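Local coordinates for phycocyanobilin lyase subunit beta (Nostoc sp. PCC 7120, PDB 5N3U), which associates with CpcE to form a lyase that is probably required for attaching the bilin chromophore to the phycocyanin alpha subunit, at residues Y76-R84 with D105-A114; I89-I99 with G117-L126. All coordinates share one frame; numbering follows the deposited sequence.

Both contacts lie within the HEAT-repeat part of this all-helical chain, their centres about 15 Å apart and on opposite sides of the chain's centre. Their segments alternate along the sequence: 76-84, then 89-99, 105-114 and 117-126. Contact 1 sets the start of helix 76-89 beside the start of helix 108-118; contact 2 takes the end of each of these helices, the turns that follow them and the beginning of helix 95-104. The two meet where Ala114 CB packs against Leu98 O, 3.5 Å away, and where Ile83 touches Val97 and Leu98. Together they pack three successive helices against one another, as expected of an alpha solenoid.

Contact 1 of 2, residues Y76-R84 with D105-A114; sequences YGARAYSIR and DFAPSVRRAA
Tyr76, at the start of helix 76-89, lays its CB against Ala107 CB at 3.6 Å, just before helix 108-118 begins. Its CG sits between the backbone N and the carbonyl carbon (chi1 68°), bringing CD1 near Ser109 OG, while OH bonds to Glu8 of one CpcE subunit. Arg79 meets Asp105 side-on, its guanidinium turned 25° from the carboxylate plane. Arg79 NE donates to OD2 of Asp105 over 2.7 Å, and NH1 reaches OD1 of the same carboxylate by a nearly straight bond of 2.9 Å; each oxygen uses its syn lone pair. The anti lone pair of OD1 takes the backbone N of Ala107, closing an Asx turn. At Ala80 the helices come close: Ala80 CA lies 4.4 Å from Val110 CA, and Val110 CG2 lies against Ala80 N and CB. Ile83 lies roughly perpendicular to Val110, CG1 against CG1, and puts CG2 3.8 Å from Ala114 CB. Arg84 NH2 donates to a water that donates to Ser109 O. The axes of segments 76-84 and 108-114 run nearly parallel, 5° apart and 8.3 Å at closest approach, a spacing that fits the alanines between them. The apolar packing, centred on Ala80 and Ala113, ends at buried Arg79, whose charge Asp105 shares with Glu8 of the other CpcE subunit; the pairing is likely to favour the charged form of Asp105, and links the turn before helix 108-118 to the CpcE interface.

Contact 2 of 2, residues I89-I99 with G117-L126; sequences IADPRALDVLI and GLGNLHWHKL
This is a turn-to-turn contact: the chain leaving helix 76-89 and entering helix 95-104 packs on the chain that follows helix 108-118. Its one hydrogen bond between the segments runs from His122 N to Ala90 O, 2.7 Å long, in the carbonyl plane and nearly straight at 168°. Ala90, the first residue past helix 76-89, has positive phi and sets CB over one face of the His122 ring in a CH-pi contact, 3.9 Å from the centroid. Pro92 is wedged between several partners: its CG lies 3.2 Å from His122 O and 3.6 Å from Leu126 CG, and the Pro92 ring and the Leu126 side chain lie alongside each other, pointing opposite ways. A glycine in place of Leu126 would probably open a gap against CB and CG of Pro92, where its branched end now packs. Asp91 OD1 accepts from Arg93 N in an Asx turn, and the carboxylate is also gripped side-on by that residue's guanidinium. Further along, Leu98 and Leu121 meet tip to tip, CD2 to CD2 at 4.0 Å. Leu118 CD2 fits among Leu95, Leu98 and Ile99; with Leu95 CG anti to the backbone N (chi1 176°), CD1 of Leu95 reaches both this methyl and the edge of Trp123. Around this apolar cluster, helix 130-145 receives Ile99, Trp123 and Leu126, helix 76-89 meets Ala94 and Leu98 through Leu86 and Ile83, and helix 64-69 takes Ile89.

Contact 1 of 2, residues Y76-R84 with D105-A114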
loop_
_atom_site.group_PDB
_atom_site.type_symbol
_atom_site.label_atom_id
_atom_site.label_comp_id
_atom_site.label_asym_id
_atom_site.label_seq_id
_atom_site.Cartn_x
_atom_site.Cartn_y
_atom_site.Cartn_z
ATOM N N TYR B 76 -6.143 2.231 -2.943
ATOM C CA TYR B 76 -5.382 2.769 -4.030
ATOM C C TYR B 76 -5.967 2.331 -5.387
ATOM O O TYR B 76 -5.830 3.068 -6.355
ATOM C CB TYR B 76 -3.889 2.463 -3.950
ATOM C CG TYR B 76 -3.486 1.037 -4.140
ATOM C CD1 TYR B 76 -3.406 0.490 -5.395
ATOM C CD2 TYR B 76 -3.212 0.205 -3.024
ATOM C CE1 TYR B 76 -3.072 -0.864 -5.593
ATOM C CE2 TYR B 76 -2.866 -1.131 -3.214
ATOM C CZ TYR B 76 -2.852 -1.662 -4.489
ATOM O OH TYR B 76 -2.482 -2.945 -4.654
ATOM N N GLY B 77 -6.570 1.159 -5.428
ATOM C CA GLY B 77 -7.138 0.628 -6.713
ATOM C C GLY B 77 -8.221 1.571 -7.163
ATOM O O GLY B 77 -8.249 2.026 -8.338
ATOM N N ALA B 78 -9.066 1.925 -6.215
ATOM C CA ALA B 78 -10.190 2.865 -6.527
ATOM C C ALA B 78 -9.719 4.242 -6.842
ATOM O O ALA B 78 -10.182 4.897 -7.776
ATOM C CB ALA B 78 -11.103 2.914 -5.348
ATOM N N ARG B 79 -8.710 4.692 -6.083
ATOM C CA ARG B 79 -8.184 6.025 -6.217
ATOM C C ARG B 79 -7.586 6.267 -7.588
ATOM O O ARG B 79 -7.711 7.374 -8.141
ATOM C CB ARG B 79 -7.195 6.280 -5.061
ATOM C CG ARG B 79 -6.660 7.658 -5.015
ATOM C CD ARG B 79 -6.071 8.004 -3.620
ATOM N NE ARG B 79 -4.836 7.284 -3.320
ATOM C CZ ARG B 79 -4.695 6.212 -2.509
ATOM N NH1 ARG B 79 -3.496 5.692 -2.352
ATOM N NH2 ARG B 79 -5.749 5.621 -1.893
ATOM N N ALA B 80 -6.959 5.246 -8.162
ATOM C CA ALA B 80 -6.333 5.350 -9.404
ATOM C C ALA B 80 -7.399 5.648 -10.477
ATOM O O ALA B 80 -7.145 6.371 -11.388
ATOM C CB ALA B 80 -5.650 4.052 -9.740
ATOM N N TYR B 81 -8.570 5.045 -10.346
ATOM C CA TYR B 81 -9.690 5.286 -11.257
ATOM C C TYR B 81 -10.211 6.676 -11.108
ATOM O O TYR B 81 -10.510 7.320 -12.128
ATOM C CB TYR B 81 -10.852 4.285 -11.051
ATOM C CG TYR B 81 -10.544 2.941 -11.633
ATOM C CD1 TYR B 81 -10.510 2.768 -13.023
ATOM C CD2 TYR B 81 -10.323 1.826 -10.819
ATOM C CE1 TYR B 81 -10.233 1.515 -13.586
ATOM C CE2 TYR B 81 -10.045 0.551 -11.358
ATOM C CZ TYR B 81 -9.979 0.423 -12.752
ATOM O OH TYR B 81 -9.749 -0.831 -13.314
ATOM N N SER B 82 -10.322 7.200 -9.897
ATOM C CA SER B 82 -10.728 8.596 -9.725
ATOM C C SER B 82 -9.780 9.525 -10.456
ATOM O O SER B 82 -10.185 10.419 -11.180
ATOM C CB SER B 82 -10.817 9.008 -8.285
ATOM O OG SER B 82 -11.873 8.361 -7.646
ATOM N N ILE B 83 -8.505 9.318 -10.241
ATOM C CA ILE B 83 -7.496 10.160 -10.828
ATOM C C ILE B 83 -7.497 10.031 -12.349
ATOM O O ILE B 83 -7.327 11.002 -13.059
ATOM C CB ILE B 83 -6.133 9.849 -10.279
ATOM C CG1 ILE B 83 -6.114 10.047 -8.739
ATOM C CG2 ILE B 83 -5.109 10.729 -11.001
ATOM C CD1 ILE B 83 -6.471 11.433 -8.291
ATOM N N ARG B 84 -7.617 8.803 -12.854
ATOM C CA ARG B 84 -7.677 8.598 -14.282
ATOM C C ARG B 84 -8.904 9.318 -14.945
ATOM O O ARG B 84 -8.819 9.861 -16.040
ATOM C CB ARG B 84 -7.642 7.110 -14.620
ATOM C CG ARG B 84 -7.355 6.826 -16.112
ATOM C CD ARG B 84 -6.990 5.361 -16.413
ATOM N NE ARG B 84 -6.114 4.765 -15.381
ATOM C CZ ARG B 84 -6.456 3.904 -14.425
ATOM N NH1 ARG B 84 -7.692 3.512 -14.243
ATOM N NH2 ARG B 84 -5.523 3.452 -13.582
ATOM N N ASP B 105 1.395 10.540 -3.210
ATOM C CA ASP B 105 0.809 9.214 -3.117
ATOM C C ASP B 105 1.883 8.149 -3.171
ATOM O O ASP B 105 2.952 8.409 -3.717
ATOM C CB ASP B 105 -0.225 8.992 -4.274
ATOM C CG ASP B 105 -1.356 8.063 -3.797
ATOM O OD1 ASP B 105 -1.103 6.858 -3.589
ATOM O OD2 ASP B 105 -2.499 8.545 -3.619
ATOM N N PHE B 106 1.680 6.996 -2.548
ATOM C CA PHE B 106 2.643 5.925 -2.635
ATOM C C PHE B 106 2.317 4.962 -3.780
ATOM O O PHE B 106 3.197 4.330 -4.273
ATOM C CB PHE B 106 2.729 5.106 -1.370
ATOM C CG PHE B 106 3.524 5.747 -0.289
ATOM C CD1 PHE B 106 4.935 5.645 -0.268
ATOM C CD2 PHE B 106 2.891 6.473 0.713
ATOM C CE1 PHE B 106 5.683 6.273 0.730
ATOM C CE2 PHE B 106 3.635 7.075 1.722
ATOM C CZ PHE B 106 5.031 6.977 1.719
ATOM N N ALA B 107 1.048 4.896 -4.218
ATOM C CA ALA B 107 0.687 3.928 -5.223
ATOM C C ALA B 107 1.099 4.318 -6.631
ATOM O O ALA B 107 0.634 5.309 -7.153
ATOM C CB ALA B 107 -0.785 3.724 -5.184
ATOM N N PRO B 108 1.936 3.492 -7.290
ATOM C CA PRO B 108 2.364 3.824 -8.620
ATOM C C PRO B 108 1.272 3.998 -9.645
ATOM O O PRO B 108 1.375 4.915 -10.444
ATOM C CB PRO B 108 3.239 2.659 -9.040
ATOM C CG PRO B 108 3.801 2.120 -7.786
ATOM C CD PRO B 108 2.671 2.354 -6.736
ATOM N N SER B 109 0.227 3.182 -9.604
ATOM C CA SER B 109 -0.848 3.301 -10.532
ATOM C C SER B 109 -1.490 4.686 -10.367
ATOM O O SER B 109 -1.909 5.324 -11.380
ATOM C CB SER B 109 -1.956 2.211 -10.264
ATOM O OG SER B 109 -2.346 2.160 -8.888
ATOM N N VAL B 110 -1.560 5.175 -9.121
ATOM C CA VAL B 110 -2.169 6.497 -8.880
ATOM C C VAL B 110 -1.283 7.591 -9.417
ATOM O O VAL B 110 -1.760 8.517 -10.078
ATOM C CB VAL B 110 -2.431 6.704 -7.403
ATOM C CG1 VAL B 110 -2.791 8.179 -7.106
ATOM C CG2 VAL B 110 -3.518 5.803 -6.948
ATOM N N ARG B 111 -0.010 7.556 -9.073
ATOM C CA ARG B 111 0.938 8.552 -9.495
ATOM C C ARG B 111 1.065 8.671 -11.028
ATOM O O ARG B 111 1.206 9.791 -11.551
ATOM C CB ARG B 111 2.313 8.243 -8.869
ATOM C CG ARG B 111 2.317 8.186 -7.338
ATOM C CD ARG B 111 3.691 7.950 -6.722
ATOM N NE ARG B 111 4.458 9.166 -6.927
ATOM C CZ ARG B 111 5.771 9.245 -6.878
ATOM N NH1 ARG B 111 6.533 8.188 -6.576
ATOM N NH2 ARG B 111 6.316 10.407 -7.120
ATOM N N ARG B 112 1.098 7.531 -11.746
ATOM C CA ARG B 112 1.282 7.559 -13.156
ATOM C C ARG B 112 0.103 8.206 -13.818
ATOM O O ARG B 112 0.278 8.957 -14.801
ATOM C CB ARG B 112 1.512 6.176 -13.762
ATOM C CG ARG B 112 2.840 5.521 -13.289
ATOM C CD ARG B 112 3.134 4.208 -13.960
ATOM N NE ARG B 112 2.076 3.242 -13.712
ATOM C CZ ARG B 112 2.212 2.105 -12.989
ATOM N NH1 ARG B 112 3.375 1.742 -12.456
ATOM N NH2 ARG B 112 1.170 1.361 -12.798
ATOM N N ALA B 113 -1.091 7.893 -13.335
ATOM C CA ALA B 113 -2.338 8.462 -13.879
ATOM C C ALA B 113 -2.359 9.973 -13.709
ATOM O O ALA B 113 -2.811 10.684 -14.572
ATOM C CB ALA B 113 -3.597 7.819 -13.241
ATOM N N ALA B 114 -1.841 10.442 -12.573
ATOM C CA ALA B 114 -1.825 11.845 -12.273
ATOM C C ALA B 114 -0.777 12.589 -13.141
ATOM O O ALA B 114 -1.083 13.626 -13.687
ATOM C CB ALA B 114 -1.544 12.012 -10.819
HETATM O O HOH W 1 -2.547 4.306 -13.658
#

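Contact 2 of 2, residues I89-I99 with G117-L126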
loop_
_atom_site.group_PDB
_atom_site.type_symbol
_atom_site.label_atom_id
_atom_site.label_comp_id
_atom_site.label_asym_id
_atom_site.label_seq_id
_atom_site.Cartn_x
_atom_site.Cartn_y
_atom_site.Cartn_z
ATOM N N ILE B 89 -11.292 13.718 -18.097
ATOM C CA ILE B 89 -12.199 14.862 -18.178
ATOM C C ILE B 89 -11.400 16.128 -18.444
ATOM O O ILE B 89 -11.854 16.986 -19.195
ATOM C CB ILE B 89 -13.054 15.038 -16.957
ATOM C CG1 ILE B 89 -13.983 13.863 -16.831
ATOM C CG2 ILE B 89 -13.908 16.324 -17.064
ATOM C CD1 ILE B 89 -14.772 13.810 -15.575
ATOM N N ALA B 90 -10.217 16.250 -17.829
ATOM C CA ALA B 90 -9.257 17.312 -18.090
ATOM C C ALA B 90 -9.710 18.734 -17.659
ATOM O O ALA B 90 -9.230 19.720 -18.188
ATOM C CB ALA B 90 -8.876 17.285 -19.574
ATOM N N ASP B 91 -10.645 18.823 -16.737
ATOM C CA ASP B 91 -11.057 20.075 -16.151
ATOM C C ASP B 91 -9.897 20.510 -15.249
ATOM O O ASP B 91 -9.512 19.817 -14.311
ATOM C CB ASP B 91 -12.356 19.842 -15.398
ATOM C CG ASP B 91 -12.933 21.068 -14.705
ATOM O OD1 ASP B 91 -12.248 21.900 -14.088
ATOM O OD2 ASP B 91 -14.177 21.146 -14.622
ATOM N N PRO B 92 -9.362 21.726 -15.466
ATOM C CA PRO B 92 -8.192 22.211 -14.718
ATOM C C PRO B 92 -8.457 22.485 -13.252
ATOM O O PRO B 92 -7.502 22.680 -12.494
ATOM C CB PRO B 92 -7.811 23.510 -15.505
ATOM C CG PRO B 92 -9.134 23.962 -16.059
ATOM C CD PRO B 92 -9.798 22.729 -16.472
ATOM N N ARG B 93 -9.705 22.411 -12.793
ATOM C CA ARG B 93 -9.960 22.478 -11.364
ATOM C C ARG B 93 -9.373 21.275 -10.600
ATOM O O ARG B 93 -9.201 21.353 -9.432
ATOM C CB ARG B 93 -11.416 22.578 -11.048
ATOM C CG ARG B 93 -12.085 23.907 -11.502
ATOM C CD ARG B 93 -13.554 23.815 -11.175
ATOM N NE ARG B 93 -14.236 22.919 -12.095
ATOM C CZ ARG B 93 -15.506 22.531 -11.967
ATOM N NH1 ARG B 93 -16.260 23.007 -11.016
ATOM N NH2 ARG B 93 -16.024 21.673 -12.833
ATOM N N ALA B 94 -9.016 20.230 -11.307
ATOM C CA ALA B 94 -8.396 19.033 -10.721
ATOM C C ALA B 94 -6.899 19.183 -10.511
ATOM O O ALA B 94 -6.264 18.258 -10.039
ATOM C CB ALA B 94 -8.676 17.861 -11.666
ATOM N N LEU B 95 -6.314 20.320 -10.870
ATOM C CA LEU B 95 -4.862 20.492 -10.727
ATOM C C LEU B 95 -4.301 20.073 -9.323
ATOM O O LEU B 95 -3.362 19.248 -9.191
ATOM C CB LEU B 95 -4.527 21.930 -11.003
ATOM C CG LEU B 95 -3.057 22.278 -10.805
ATOM C CD1 LEU B 95 -2.184 21.639 -11.848
ATOM C CD2 LEU B 95 -2.781 23.787 -10.746
ATOM N N ASP B 96 -4.848 20.657 -8.274
ATOM C CA ASP B 96 -4.249 20.415 -6.918
ATOM C C ASP B 96 -4.382 18.961 -6.470
ATOM O O ASP B 96 -3.473 18.441 -5.902
ATOM C CB ASP B 96 -4.880 21.347 -5.885
ATOM C CG ASP B 96 -4.527 22.862 -6.143
ATOM O OD1 ASP B 96 -3.457 23.246 -6.767
ATOM O OD2 ASP B 96 -5.323 23.699 -5.690
ATOM N N VAL B 97 -5.519 18.314 -6.756
ATOM C CA VAL B 97 -5.615 16.888 -6.511
ATOM C C VAL B 97 -4.581 16.103 -7.293
ATOM O O VAL B 97 -3.978 15.152 -6.781
ATOM C CB VAL B 97 -7.044 16.340 -6.751
ATOM C CG1 VAL B 97 -7.144 14.840 -6.942
ATOM C CG2 VAL B 97 -7.897 16.754 -5.562
ATOM N N LEU B 98 -4.417 16.395 -8.566
ATOM C CA LEU B 98 -3.467 15.691 -9.348
ATOM C C LEU B 98 -2.038 15.893 -8.903
ATOM O O LEU B 98 -1.213 14.981 -8.911
ATOM C CB LEU B 98 -3.589 16.040 -10.822
ATOM C CG LEU B 98 -4.503 15.247 -11.691
ATOM C CD1 LEU B 98 -5.764 14.805 -11.054
ATOM C CD2 LEU B 98 -4.734 15.974 -13.016
ATOM N N ILE B 99 -1.746 17.095 -8.467
ATOM C CA ILE B 99 -0.385 17.360 -7.923
ATOM C C ILE B 99 -0.098 16.577 -6.665
ATOM O O ILE B 99 0.947 15.876 -6.520
ATOM C CB ILE B 99 -0.214 18.832 -7.644
ATOM C CG1 ILE B 99 -0.048 19.547 -8.942
ATOM C CG2 ILE B 99 0.986 19.070 -6.754
ATOM C CD1 ILE B 99 0.026 21.063 -8.750
ATOM N N GLY B 117 -2.112 13.046 -16.555
ATOM C CA GLY B 117 -3.118 14.041 -16.471
ATOM C C GLY B 117 -2.622 15.481 -16.327
ATOM O O GLY B 117 -3.162 16.390 -16.940
ATOM N N LEU B 118 -1.570 15.650 -15.562
ATOM C CA LEU B 118 -1.046 16.976 -15.285
ATOM C C LEU B 118 -0.673 17.726 -16.595
ATOM O O LEU B 118 -0.634 18.967 -16.598
ATOM C CB LEU B 118 0.140 16.895 -14.400
ATOM C CG LEU B 118 -0.249 16.807 -12.937
ATOM C CD1 LEU B 118 0.945 16.498 -12.115
ATOM C CD2 LEU B 118 -0.932 18.120 -12.478
ATOM N N GLY B 119 -0.315 17.013 -17.667
ATOM C CA GLY B 119 0.118 17.733 -18.880
ATOM C C GLY B 119 -0.989 18.004 -19.843
ATOM O O GLY B 119 -0.752 18.511 -20.925
ATOM N N ASN B 120 -2.213 17.642 -19.514
ATOM C CA ASN B 120 -3.290 17.648 -20.461
ATOM C C ASN B 120 -4.581 18.304 -19.997
ATOM O O ASN B 120 -5.576 18.222 -20.647
ATOM C CB ASN B 120 -3.499 16.157 -20.884
ATOM C CG ASN B 120 -2.252 15.610 -21.609
ATOM O OD1 ASN B 120 -1.380 14.792 -21.123
ATOM N ND2 ASN B 120 -2.073 16.167 -22.717
ATOM N N LEU B 121 -4.588 19.021 -18.884
ATOM C CA LEU B 121 -5.796 19.681 -18.462
ATOM C C LEU B 121 -6.116 20.930 -19.392
ATOM O O LEU B 121 -5.245 21.514 -20.027
ATOM C CB LEU B 121 -5.635 20.169 -17.013
ATOM C CG LEU B 121 -5.302 19.064 -16.001
ATOM C CD1 LEU B 121 -5.315 19.653 -14.583
ATOM C CD2 LEU B 121 -6.322 17.975 -16.087
ATOM N N HIS B 122 -7.356 21.274 -19.466
ATOM C CA HIS B 122 -7.782 22.362 -20.360
ATOM C C HIS B 122 -7.606 23.714 -19.615
ATOM O O HIS B 122 -8.552 24.302 -19.137
ATOM C CB HIS B 122 -9.195 22.154 -20.789
ATOM C CG HIS B 122 -9.399 20.930 -21.600
ATOM N ND1 HIS B 122 -10.601 20.251 -21.617
ATOM C CD2 HIS B 122 -8.574 20.258 -22.439
ATOM C CE1 HIS B 122 -10.514 19.213 -22.434
ATOM N NE2 HIS B 122 -9.297 19.199 -22.954
ATOM N N TRP B 123 -6.415 24.192 -19.641
ATOM C CA TRP B 123 -5.972 25.342 -18.904
ATOM C C TRP B 123 -6.719 26.593 -19.181
ATOM O O TRP B 123 -6.924 27.393 -18.252
ATOM C CB TRP B 123 -4.492 25.592 -19.120
ATOM C CG TRP B 123 -3.679 24.411 -19.072
ATOM C CD1 TRP B 123 -2.964 23.851 -20.102
ATOM C CD2 TRP B 123 -3.321 23.668 -17.888
ATOM N NE1 TRP B 123 -2.239 22.770 -19.640
ATOM C CE2 TRP B 123 -2.457 22.621 -18.295
ATOM C CE3 TRP B 123 -3.711 23.743 -16.555
ATOM C CZ2 TRP B 123 -1.980 21.669 -17.412
ATOM C CZ3 TRP B 123 -3.224 22.814 -15.661
ATOM C CH2 TRP B 123 -2.378 21.766 -16.097
ATOM N N HIS B 124 -7.237 26.743 -20.410
ATOM C CA HIS B 124 -7.923 27.969 -20.759
ATOM C C HIS B 124 -9.226 28.072 -20.061
ATOM O O HIS B 124 -9.796 29.125 -20.093
ATOM C CB HIS B 124 -8.233 28.057 -22.260
ATOM C CG HIS B 124 -9.262 27.085 -22.711
ATOM N ND1 HIS B 124 -8.934 25.833 -23.204
ATOM C CD2 HIS B 124 -10.609 27.161 -22.754
ATOM C CE1 HIS B 124 -10.026 25.194 -23.560
ATOM N NE2 HIS B 124 -11.060 25.958 -23.260
ATOM N N LYS B 125 -9.764 26.981 -19.486
ATOM C CA LYS B 125 -10.991 27.091 -18.733
ATOM C C LYS B 125 -10.900 27.856 -17.420
ATOM O O LYS B 125 -11.917 28.119 -16.790
ATOM C CB LYS B 125 -11.524 25.704 -18.517
ATOM C CG LYS B 125 -11.777 24.953 -19.857
ATOM C CD LYS B 125 -13.212 24.571 -20.117
ATOM C CE LYS B 125 -14.126 25.782 -19.922
ATOM N NZ LYS B 125 -15.274 25.832 -20.864
ATOM N N LEU B 126 -9.690 28.148 -16.985
ATOM C CA LEU B 126 -9.457 28.898 -15.787
ATOM C C LEU B 126 -9.438 30.410 -16.086
ATOM O O LEU B 126 -8.902 30.844 -17.085
ATOM C CB LEU B 126 -8.142 28.565 -15.209
ATOM C CG LEU B 126 -8.009 27.122 -14.713
ATOM C CD1 LEU B 126 -6.566 26.874 -14.304
ATOM C CD2 LEU B 126 -9.044 26.788 -13.652
#